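Local structure of cysteine desulfurase (Stenotrophomonas maltophilia, 6WCI) at residues A23-F33 / Y312-V321; S106-A117 / G252-L263. The protein probably removes sulfur from L-cysteine with the help of pyridoxal 5'-phosphate, leaving L-alanine and handing the sulfur to a carrier. All blocks are in the same frame, centred on the assembly; numbering follows the deposited sequence.

Contact 1: residues A23-F33 / Y312-V321; sequences APDWDRVRLDF and YLQQLGQENV
Pro24 and Trp26 meet Leu316 and Asn320 where the N-terminal segment docks on the Gly317 junction of helices 300-316 and 318-336; helix 26-30 runs almost antiparallel (171°) to 312-316, axes 13.2 Å apart, and side chains reach across, partly onto backbone atoms. At one end Pro24 rests its CG 3.9 Å from CB of Asn320. The amide of Asn320 turns back to its own segment, its ND2 giving a nearly straight bond of 2.8 Å to O of Leu316. Trp26 brings the benzene end of its indole in: CZ2 lies 3.4 Å from Asn320 O, which sits at the ring edge, and Arg324 makes a cation-pi contact with the indole. CD1 of Leu316 touches both CZ3 of Trp26 and CG1 of Val29, which lie on the same side of it. At the far end Tyr312 reaches across with CG anti to its backbone N (chi1 -174°), and its OH donates to OD2 of Asp32 over 2.7 Å, on the anti lone pair. OD1 of that carboxylate takes NH1 of Arg28 from above its plane in a salt bridge. The buried carboxylate is thus gripped through both oxygens, which would favour its charged form and fix the phenol.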
loop_
_atom_site.group_PDB
_atom_site.type_symbol
_atom_site.label_atom_id
_atom_site.label_comp_id
_atom_site.label_asym_id
_atom_site.label_seq_id
_atom_site.Cartn_x
_atom_site.Cartn_y
_atom_site.Cartn_z
ATOM N N ALA B 23 -13.438 -26.230 -20.783
ATOM C CA ALA B 23 -14.693 -25.620 -20.353
ATOM C C ALA B 23 -14.895 -25.790 -18.850
ATOM O O ALA B 23 -14.785 -26.899 -18.333
ATOM C CB ALA B 23 -15.867 -26.224 -21.119
ATOM N N PRO B 24 -15.174 -24.682 -18.144
ATOM C CA PRO B 24 -15.471 -24.775 -16.707
ATOM C C PRO B 24 -16.961 -24.741 -16.398
ATOM O O PRO B 24 -17.749 -24.156 -17.148
ATOM C CB PRO B 24 -14.757 -23.546 -16.121
ATOM C CG PRO B 24 -14.285 -22.718 -17.326
ATOM C CD PRO B 24 -14.935 -23.290 -18.547
ATOM N N ASP B 25 -17.352 -25.371 -15.293
ATOM C CA ASP B 25 -18.727 -25.329 -14.797
ATOM C C ASP B 25 -18.940 -23.976 -14.134
ATOM O O ASP B 25 -18.516 -23.759 -12.995
ATOM C CB ASP B 25 -18.972 -26.474 -13.818
ATOM C CG ASP B 25 -20.357 -26.433 -13.184
ATOM O OD1 ASP B 25 -21.218 -25.633 -13.612
ATOM O OD2 ASP B 25 -20.586 -27.224 -12.246
ATOM N N TRP B 26 -19.618 -23.065 -14.831
ATOM C CA TRP B 26 -19.676 -21.682 -14.365
ATOM C C TRP B 26 -20.590 -21.518 -13.155
ATOM O O TRP B 26 -20.367 -20.619 -12.336
ATOM C CB TRP B 26 -20.109 -20.757 -15.506
ATOM C CG TRP B 26 -19.052 -20.606 -16.548
ATOM C CD1 TRP B 26 -19.091 -21.057 -17.838
ATOM C CD2 TRP B 26 -17.781 -19.966 -16.384
ATOM N NE1 TRP B 26 -17.923 -20.726 -18.488
ATOM C CE2 TRP B 26 -17.103 -20.060 -17.616
ATOM C CE3 TRP B 26 -17.149 -19.322 -15.314
ATOM C CZ2 TRP B 26 -15.823 -19.534 -17.808
ATOM C CZ3 TRP B 26 -15.877 -18.794 -15.512
ATOM C CH2 TRP B 26 -15.231 -18.905 -16.745
ATOM N N ASP B 27 -21.619 -22.364 -13.028
ATOM C CA ASP B 27 -22.453 -22.342 -11.827
ATOM C C ASP B 27 -21.642 -22.692 -10.588
ATOM O O ASP B 27 -21.805 -22.073 -9.530
ATOM C CB ASP B 27 -23.627 -23.305 -11.991
ATOM C CG ASP B 27 -24.565 -22.879 -13.095
ATOM O OD1 ASP B 27 -25.110 -21.760 -12.992
ATOM O OD2 ASP B 27 -24.740 -23.640 -14.074
ATOM N N ARG B 28 -20.764 -23.687 -10.699
ATOM C CA ARG B 28 -19.915 -24.048 -9.574
ATOM C C ARG B 28 -18.878 -22.969 -9.297
ATOM O O ARG B 28 -18.514 -22.754 -8.137
ATOM C CB ARG B 28 -19.244 -25.393 -9.844
ATOM C CG ARG B 28 -18.147 -25.759 -8.861
ATOM C CD ARG B 28 -18.714 -26.136 -7.494
ATOM N NE ARG B 28 -17.642 -26.323 -6.523
ATOM C CZ ARG B 28 -17.038 -25.329 -5.899
ATOM N NH1 ARG B 28 -17.399 -24.078 -6.153
ATOM N NH2 ARG B 28 -16.067 -25.581 -5.031
ATOM N N VAL B 29 -18.416 -22.261 -10.337
ATOM C CA VAL B 29 -17.428 -21.196 -10.134
ATOM C C VAL B 29 -18.024 -20.057 -9.312
ATOM O O VAL B 29 -17.396 -19.561 -8.369
ATOM C CB VAL B 29 -16.885 -20.689 -11.485
ATOM C CG1 VAL B 29 -15.942 -19.505 -11.271
ATOM C CG2 VAL B 29 -16.170 -21.803 -12.241
ATOM N N ARG B 30 -19.245 -19.632 -9.653
ATOM C CA ARG B 30 -19.917 -18.560 -8.920
ATOM C C ARG B 30 -20.105 -18.894 -7.437
ATOM O O ARG B 30 -20.152 -17.986 -6.602
ATOM C CB ARG B 30 -21.276 -18.264 -9.571
ATOM C CG ARG B 30 -22.231 -17.410 -8.721
ATOM C CD ARG B 30 -23.569 -17.117 -9.414
ATOM N NE ARG B 30 -24.424 -16.310 -8.551
ATOM C CZ ARG B 30 -24.535 -14.987 -8.598
ATOM N NH1 ARG B 30 -23.860 -14.265 -9.500
ATOM N NH2 ARG B 30 -25.350 -14.385 -7.745
ATOM N N LEU B 31 -20.245 -20.173 -7.090
ATOM C CA LEU B 31 -20.420 -20.520 -5.679
ATOM C C LEU B 31 -19.158 -20.290 -4.858
ATOM O O LEU B 31 -19.230 -20.281 -3.623
ATOM C CB LEU B 31 -20.863 -21.975 -5.536
ATOM C CG LEU B 31 -22.169 -22.361 -6.235
ATOM C CD1 LEU B 31 -22.504 -23.817 -5.954
ATOM C CD2 LEU B 31 -23.306 -21.450 -5.807
ATOM N N ASP B 32 -18.012 -20.098 -5.511
ATOM C CA ASP B 32 -16.785 -19.779 -4.794
ATOM C C ASP B 32 -16.797 -18.388 -4.187
ATOM O O ASP B 32 -15.917 -18.086 -3.380
ATOM C CB ASP B 32 -15.580 -19.888 -5.730
ATOM C CG ASP B 32 -15.137 -21.309 -5.930
ATOM O OD1 ASP B 32 -15.390 -22.135 -5.033
ATOM O OD2 ASP B 32 -14.545 -21.599 -6.986
ATOM N N PHE B 33 -17.756 -17.540 -4.558
ATOM C CA PHE B 33 -17.762 -16.131 -4.179
ATOM C C PHE B 33 -18.840 -15.895 -3.131
ATOM O O PHE B 33 -20.004 -15.662 -3.478
ATOM C CB PHE B 33 -17.997 -15.255 -5.415
ATOM C CG PHE B 33 -16.875 -15.326 -6.424
ATOM C CD1 PHE B 33 -16.789 -16.388 -7.318
ATOM C CD2 PHE B 33 -15.904 -14.331 -6.471
ATOM C CE1 PHE B 33 -15.748 -16.457 -8.251
ATOM C CE2 PHE B 33 -14.861 -14.381 -7.403
ATOM C CZ PHE B 33 -14.781 -15.443 -8.293
ATOM N N TYR B 312 -6.007 -18.694 -9.042
ATOM C CA TYR B 312 -7.407 -19.019 -9.296
ATOM C C TYR B 312 -7.781 -18.718 -10.742
ATOM O O TYR B 312 -8.444 -19.528 -11.397
ATOM C CB TYR B 312 -8.304 -18.247 -8.327
ATOM C CG TYR B 312 -9.777 -18.610 -8.383
ATOM C CD1 TYR B 312 -10.308 -19.593 -7.550
ATOM C CD2 TYR B 312 -10.641 -17.950 -9.253
ATOM C CE1 TYR B 312 -11.671 -19.928 -7.594
ATOM C CE2 TYR B 312 -11.998 -18.283 -9.309
ATOM C CZ TYR B 312 -12.503 -19.263 -8.480
ATOM O OH TYR B 312 -13.847 -19.572 -8.544
ATOM N N LEU B 313 -7.337 -17.573 -11.263
ATOM C CA LEU B 313 -7.665 -17.208 -12.641
ATOM C C LEU B 313 -6.902 -18.064 -13.644
ATOM O O LEU B 313 -7.442 -18.431 -14.693
ATOM C CB LEU B 313 -7.378 -15.725 -12.870
ATOM C CG LEU B 313 -8.320 -14.763 -12.141
ATOM C CD1 LEU B 313 -7.864 -13.326 -12.280
ATOM C CD2 LEU B 313 -9.731 -14.933 -12.679
ATOM N N GLN B 314 -5.645 -18.393 -13.352
ATOM C CA GLN B 314 -4.934 -19.316 -14.231
ATOM C C GLN B 314 -5.588 -20.695 -14.224
ATOM O O GLN B 314 -5.631 -21.372 -15.257
ATOM C CB GLN B 314 -3.460 -19.406 -13.840
ATOM C CG GLN B 314 -2.636 -18.219 -14.323
ATOM C CD GLN B 314 -1.152 -18.347 -14.003
ATOM O OE1 GLN B 314 -0.349 -18.698 -14.870
ATOM N NE2 GLN B 314 -0.779 -18.054 -12.749
ATOM N N GLN B 315 -6.120 -21.121 -13.071
ATOM C CA GLN B 315 -6.788 -22.421 -12.997
ATOM C C GLN B 315 -8.061 -22.445 -13.834
ATOM O O GLN B 315 -8.340 -23.434 -14.524
ATOM C CB GLN B 315 -7.115 -22.776 -11.545
ATOM C CG GLN B 315 -5.917 -23.200 -10.710
ATOM C CD GLN B 315 -5.259 -24.454 -11.239
ATOM O OE1 GLN B 315 -4.128 -24.414 -11.726
ATOM N NE2 GLN B 315 -5.964 -25.581 -11.145
ATOM N N LEU B 316 -8.871 -21.386 -13.754
ATOM C CA LEU B 316 -10.044 -21.308 -14.618
ATOM C C LEU B 316 -9.632 -21.314 -16.080
ATOM O O LEU B 316 -10.275 -21.960 -16.915
ATOM C CB LEU B 316 -10.853 -20.045 -14.325
ATOM C CG LEU B 316 -11.533 -19.817 -12.984
ATOM C CD1 LEU B 316 -12.591 -18.740 -13.163
ATOM C CD2 LEU B 316 -12.139 -21.104 -12.447
ATOM N N GLY B 317 -8.550 -20.614 -16.402
ATOM C CA GLY B 317 -8.208 -20.353 -17.782
ATOM C C GLY B 317 -8.659 -18.963 -18.180
ATOM O O GLY B 317 -9.859 -18.708 -18.319
ATOM N N GLN B 318 -7.697 -18.054 -18.351
ATOM C CA GLN B 318 -8.025 -16.684 -18.731
ATOM C C GLN B 318 -8.776 -16.644 -20.057
ATOM O O GLN B 318 -9.704 -15.843 -20.227
ATOM C CB GLN B 318 -6.751 -15.839 -18.807
ATOM C CG GLN B 318 -5.877 -15.867 -17.554
ATOM C CD GLN B 318 -4.661 -16.779 -17.698
ATOM O OE1 GLN B 318 -4.796 -17.959 -18.035
ATOM N NE2 GLN B 318 -3.463 -16.231 -17.445
ATOM N N GLU B 319 -8.395 -17.506 -21.007
ATOM C CA GLU B 319 -9.158 -17.614 -22.250
ATOM C C GLU B 319 -10.592 -18.041 -21.975
ATOM O O GLU B 319 -11.527 -17.564 -22.629
ATOM C CB GLU B 319 -8.494 -18.605 -23.207
ATOM C CG GLU B 319 -7.229 -18.103 -23.867
ATOM C CD GLU B 319 -5.972 -18.598 -23.178
ATOM O OE1 GLU B 319 -6.034 -18.956 -21.976
ATOM O OE2 GLU B 319 -4.916 -18.631 -23.848
ATOM N N ASN B 320 -10.787 -18.949 -21.015
ATOM C CA ASN B 320 -12.143 -19.381 -20.676
ATOM C C ASN B 320 -12.947 -18.228 -20.089
ATOM O O ASN B 320 -14.144 -18.097 -20.358
ATOM C CB ASN B 320 -12.095 -20.556 -19.697
ATOM C CG ASN B 320 -11.574 -21.830 -20.332
ATOM O OD1 ASN B 320 -11.877 -22.131 -21.484
ATOM N ND2 ASN B 320 -10.779 -22.589 -19.579
ATOM N N VAL B 321 -12.300 -17.376 -19.292
ATOM C CA VAL B 321 -12.981 -16.219 -18.715
ATOM C C VAL B 321 -13.379 -15.233 -19.805
ATOM O O VAL B 321 -14.497 -14.702 -19.809
ATOM C CB VAL B 321 -12.091 -15.546 -17.656
ATOM C CG1 VAL B 321 -12.576 -14.136 -17.386
ATOM C CG2 VAL B 321 -12.096 -16.350 -16.367
#

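Contact 2: residues S106-A117 / G252-L263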
loop_
_atom_site.group_PDB
_atom_site.type_symbol
_atom_site.label_atom_id
_atom_site.label_comp_id
_atom_site.label_asym_id
_atom_site.label_seq_id
_atom_site.Cartn_x
_atom_site.Cartn_y
_atom_site.Cartn_z
ATOM N N SER B 106 11.600 -11.434 -11.468
ATOM C CA SER B 106 12.647 -10.454 -11.196
ATOM C C SER B 106 12.346 -9.089 -11.805
ATOM O O SER B 106 12.898 -8.081 -11.348
ATOM C CB SER B 106 13.985 -10.975 -11.728
ATOM O OG SER B 106 15.066 -10.469 -10.975
ATOM N N ASP B 107 11.499 -9.031 -12.834
ATOM C CA ASP B 107 11.134 -7.786 -13.488
ATOM C C ASP B 107 9.765 -7.277 -13.065
ATOM O O ASP B 107 9.205 -6.401 -13.735
ATOM C CB ASP B 107 11.162 -7.953 -15.009
ATOM C CG ASP B 107 12.484 -8.499 -15.522
ATOM O OD1 ASP B 107 13.519 -8.344 -14.828
ATOM O OD2 ASP B 107 12.485 -9.080 -16.630
ATOM N N LEU B 108 9.209 -7.803 -11.981
ATOM C CA LEU B 108 7.856 -7.478 -11.546
ATOM C C LEU B 108 7.932 -6.803 -10.182
ATOM O O LEU B 108 8.288 -7.442 -9.182
ATOM C CB LEU B 108 6.993 -8.737 -11.495
ATOM C CG LEU B 108 5.488 -8.576 -11.339
ATOM C CD1 LEU B 108 4.892 -7.838 -12.545
ATOM C CD2 LEU B 108 4.850 -9.944 -11.164
ATOM N N VAL B 109 7.592 -5.523 -10.146
ATOM C CA VAL B 109 7.611 -4.736 -8.921
ATOM C C VAL B 109 6.217 -4.752 -8.313
ATOM O O VAL B 109 5.242 -4.392 -8.979
ATOM C CB VAL B 109 8.069 -3.297 -9.208
ATOM C CG1 VAL B 109 8.097 -2.477 -7.924
ATOM C CG2 VAL B 109 9.443 -3.296 -9.896
ATOM N N LEU B 110 6.119 -5.168 -7.048
ATOM C CA LEU B 110 4.846 -5.230 -6.339
ATOM C C LEU B 110 4.595 -3.902 -5.630
ATOM O O LEU B 110 5.501 -3.356 -4.995
ATOM C CB LEU B 110 4.854 -6.383 -5.330
ATOM C CG LEU B 110 5.208 -7.773 -5.885
ATOM C CD1 LEU B 110 5.299 -8.815 -4.793
ATOM C CD2 LEU B 110 4.178 -8.207 -6.934
ATOM N N CYS B 111 3.374 -3.378 -5.751
ATOM C CA CYS B 111 3.030 -2.087 -5.162
ATOM C C CYS B 111 1.529 -2.068 -4.845
ATOM O O CYS B 111 0.841 -3.082 -4.962
ATOM C CB CYS B 111 3.460 -0.958 -6.101
ATOM S SG CYS B 111 2.754 -1.129 -7.759
ATOM N N SER B 112 1.018 -0.908 -4.433
ATOM C CA SER B 112 -0.305 -0.825 -3.827
ATOM C C SER B 112 -1.438 -0.687 -4.839
ATOM O O SER B 112 -2.591 -0.554 -4.422
ATOM C CB SER B 112 -0.363 0.346 -2.842
ATOM O OG SER B 112 -0.108 1.566 -3.503
ATOM N N GLY B 113 -1.142 -0.725 -6.128
ATOM C CA GLY B 113 -2.152 -0.608 -7.167
ATOM C C GLY B 113 -1.556 -0.052 -8.445
ATOM O O GLY B 113 -0.381 0.315 -8.516
ATOM N N THR B 114 -2.397 0.001 -9.479
ATOM C CA THR B 114 -1.979 0.597 -10.745
ATOM C C THR B 114 -1.490 2.019 -10.542
ATOM O O THR B 114 -0.482 2.430 -11.133
ATOM C CB THR B 114 -3.140 0.585 -11.738
ATOM O OG1 THR B 114 -3.261 -0.717 -12.323
ATOM C CG2 THR B 114 -2.930 1.629 -12.844
ATOM N N THR B 115 -2.204 2.786 -9.718
ATOM C CA THR B 115 -1.874 4.193 -9.535
ATOM C C THR B 115 -0.424 4.356 -9.095
ATOM O O THR B 115 0.328 5.153 -9.668
ATOM C CB THR B 115 -2.829 4.810 -8.514
ATOM O OG1 THR B 115 -4.177 4.628 -8.952
ATOM C CG2 THR B 115 -2.538 6.292 -8.359
ATOM N N PHE B 116 -0.002 3.577 -8.091
ATOM C CA PHE B 116 1.390 3.638 -7.661
ATOM C C PHE B 116 2.328 3.182 -8.770
ATOM O O PHE B 116 3.378 3.801 -9.000
ATOM C CB PHE B 116 1.607 2.791 -6.403
ATOM C CG PHE B 116 2.972 2.973 -5.782
ATOM C CD1 PHE B 116 4.100 2.431 -6.372
ATOM C CD2 PHE B 116 3.124 3.700 -4.616
ATOM C CE1 PHE B 116 5.355 2.619 -5.820
ATOM C CE2 PHE B 116 4.376 3.881 -4.049
ATOM C CZ PHE B 116 5.492 3.343 -4.652
ATOM N N ALA B 117 1.991 2.078 -9.438
ATOM C CA ALA B 117 2.808 1.581 -10.544
ATOM C C ALA B 117 3.110 2.671 -11.573
ATOM O O ALA B 117 4.255 2.825 -12.010
ATOM C CB ALA B 117 2.102 0.400 -11.219
ATOM N N GLY B 252 -5.167 -2.745 -1.969
ATOM C CA GLY B 252 -3.793 -2.338 -1.722
ATOM C C GLY B 252 -2.739 -3.201 -2.384
ATOM O O GLY B 252 -1.624 -3.301 -1.867
ATOM N N THR B 253 -3.060 -3.828 -3.517
ATOM C CA THR B 253 -2.135 -4.692 -4.237
ATOM C C THR B 253 -2.157 -4.335 -5.721
ATOM O O THR B 253 -3.107 -3.735 -6.225
ATOM C CB THR B 253 -2.479 -6.181 -4.075
ATOM O OG1 THR B 253 -3.790 -6.417 -4.593
ATOM C CG2 THR B 253 -2.457 -6.609 -2.622
ATOM N N GLY B 254 -1.099 -4.725 -6.413
ATOM C CA GLY B 254 -0.904 -4.355 -7.802
ATOM C C GLY B 254 0.549 -4.557 -8.175
ATOM O O GLY B 254 1.365 -4.989 -7.367
ATOM N N ALA B 255 0.863 -4.257 -9.430
ATOM C CA ALA B 255 2.237 -4.523 -9.831
ATOM C C ALA B 255 2.617 -3.664 -11.022
ATOM O O ALA B 255 1.762 -3.235 -11.806
ATOM C CB ALA B 255 2.447 -6.005 -10.153
ATOM N N LEU B 256 3.924 -3.429 -11.151
ATOM C CA LEU B 256 4.502 -2.808 -12.342
ATOM C C LEU B 256 5.495 -3.783 -12.962
ATOM O O LEU B 256 6.458 -4.186 -12.306
ATOM C CB LEU B 256 5.204 -1.488 -11.997
ATOM C CG LEU B 256 5.958 -0.812 -13.142
ATOM C CD1 LEU B 256 4.977 -0.212 -14.159
ATOM C CD2 LEU B 256 6.983 0.251 -12.658
ATOM N N TRP B 257 5.249 -4.179 -14.204
ATOM C CA TRP B 257 6.236 -4.885 -15.005
ATOM C C TRP B 257 6.992 -3.880 -15.864
ATOM O O TRP B 257 6.425 -2.890 -16.328
ATOM C CB TRP B 257 5.596 -5.943 -15.923
ATOM C CG TRP B 257 6.642 -6.569 -16.825
ATOM C CD1 TRP B 257 7.431 -7.647 -16.535
ATOM C CD2 TRP B 257 7.059 -6.107 -18.125
ATOM N NE1 TRP B 257 8.294 -7.902 -17.578
ATOM C CE2 TRP B 257 8.082 -6.974 -18.567
ATOM C CE3 TRP B 257 6.669 -5.046 -18.955
ATOM C CZ2 TRP B 257 8.719 -6.812 -19.799
ATOM C CZ3 TRP B 257 7.293 -4.894 -20.181
ATOM C CH2 TRP B 257 8.308 -5.773 -20.594
ATOM N N ALA B 258 8.277 -4.150 -16.086
ATOM C CA ALA B 258 9.089 -3.285 -16.931
ATOM C C ALA B 258 10.193 -4.106 -17.572
ATOM O O ALA B 258 10.623 -5.125 -17.027
ATOM C CB ALA B 258 9.707 -2.122 -16.137
ATOM N N ARG B 259 10.656 -3.647 -18.733
ATOM C CA ARG B 259 11.870 -4.208 -19.299
ATOM C C ARG B 259 13.016 -4.069 -18.303
ATOM O O ARG B 259 13.104 -3.080 -17.572
ATOM C CB ARG B 259 12.212 -3.507 -20.611
ATOM C CG ARG B 259 11.065 -3.554 -21.610
ATOM C CD ARG B 259 11.382 -2.710 -22.801
ATOM N NE ARG B 259 12.667 -3.078 -23.374
ATOM C CZ ARG B 259 12.814 -3.976 -24.342
ATOM N NH1 ARG B 259 11.748 -4.600 -24.832
ATOM N NH2 ARG B 259 14.024 -4.248 -24.823
ATOM N N ARG B 260 13.887 -5.083 -18.271
ATOM C CA ARG B 260 14.976 -5.104 -17.296
ATOM C C ARG B 260 15.897 -3.900 -17.458
ATOM O O ARG B 260 16.388 -3.346 -16.463
ATOM C CB ARG B 260 15.783 -6.398 -17.432
ATOM C CG ARG B 260 16.897 -6.540 -16.388
ATOM C CD ARG B 260 16.269 -6.866 -15.058
ATOM N NE ARG B 260 17.164 -6.723 -13.917
ATOM C CZ ARG B 260 16.768 -6.910 -12.666
ATOM N NH1 ARG B 260 15.501 -7.246 -12.426
ATOM N NH2 ARG B 260 17.620 -6.757 -11.663
ATOM N N GLU B 261 16.151 -3.485 -18.706
ATOM C CA GLU B 261 17.049 -2.355 -18.949
ATOM C C GLU B 261 16.548 -1.078 -18.282
ATOM O O GLU B 261 17.353 -0.254 -17.840
ATOM C CB GLU B 261 17.224 -2.124 -20.454
ATOM C CG GLU B 261 15.946 -1.696 -21.156
ATOM C CD GLU B 261 16.154 -1.291 -22.603
ATOM O OE1 GLU B 261 17.241 -0.777 -22.935
ATOM O OE2 GLU B 261 15.216 -1.487 -23.405
ATOM N N HIS B 262 15.228 -0.896 -18.198
ATOM C CA HIS B 262 14.693 0.290 -17.538
ATOM C C HIS B 262 14.825 0.181 -16.028
ATOM O O HIS B 262 15.208 1.150 -15.362
ATOM C CB HIS B 262 13.233 0.503 -17.935
ATOM C CG HIS B 262 13.041 0.728 -19.403
ATOM N ND1 HIS B 262 14.013 1.290 -20.198
ATOM C CD2 HIS B 262 11.996 0.452 -20.221
ATOM C CE1 HIS B 262 13.575 1.357 -21.445
ATOM N NE2 HIS B 262 12.353 0.857 -21.484
ATOM N N LEU B 263 14.504 -0.983 -15.465
ATOM C CA LEU B 263 14.587 -1.116 -14.016
ATOM C C LEU B 263 16.012 -0.888 -13.527
ATOM O O LEU B 263 16.224 -0.326 -12.445
ATOM C CB LEU B 263 14.082 -2.490 -13.577
ATOM C CG LEU B 263 12.589 -2.791 -13.724
ATOM C CD1 LEU B 263 12.353 -4.278 -13.543
ATOM C CD2 LEU B 263 11.773 -1.992 -12.717
HETATM O O HOH W 1 10.221 -10.131 -17.822
HETATM O O HOH W 2 12.645 -7.397 -18.860
#
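Val109 and Leu256 pair in the antiparallel edge of the seven-stranded mixed sheet of this fold-type I pyridoxal-phosphate enzyme, where outermost strand 108-111 lies against strand 254-258. The two residues exchange backbone bonds, Val109 N to Leu256 O at 2.8 Å and Leu256 N to Val109 O at 2.7 Å. On their face of the sheet, Val109 sends CG2 toward CD2 of Leu263, the two side chains sliding past each other in opposite directions. Leu256 turns its CB to the methyl of Ala117, 3.7 Å away, and so seats helix 114-126 on the sheet. From the same helix, two residues before Ala117, Thr115 OG1 hydrogen-bonds a phosphate oxygen of the cofactor-bearing modified residue at position 246.

On the opposite face Leu108 crosses Trp257 at about a right angle. Its CG stands anti to the backbone N (chi1 -168°), and CD1 drops between CB of Ala255 and CB of Trp257, 3.9 Å from each. Leu97 and Leu101 of helix 81-101 pack on the same leucine.

Beyond the strands, Asp107 meets Arg260, again nearly at right angles, with carboxylate and guanidinium planes 40° apart. The arginine chain bends at chi2 (74°), laying CD 3.1 Å from OD1 of Asp107 and bringing NH1 round to a weak, 3.3 Å salt bridge with that oxygen. NH2 is held by Ala289 O. The other carboxylate oxygen, OD2, accepts from two waters: one links it weakly to Arg260 N, and the other lies in the plane of the Trp257 indole, at its edge, taking the NE1 hydrogen at 3.0 Å.

How the contacts relate
Contact 2 is the core piece, its centre about 12 Å from that of the chain; contact 1, at about 20 Å centre to centre, is only partly buried. The two do not touch: their nearest atoms are about 10 Å apart. Helices 81-101 and 300-316 serve both, since helix 81-101 packs on Leu313 as well as Leu108, and helix 300-316, which supplies Tyr312, also touches Leu110 and Thr253 through Phe303. Chemistry follows place. Contact 2 is built on backbone pairing in a sheet, with its charges and waters kept to one end; contact 1 joins an N-terminal helix to a helix break without a single backbone bond between them, relying on side chains and a lone tyrosine-carboxylate bond.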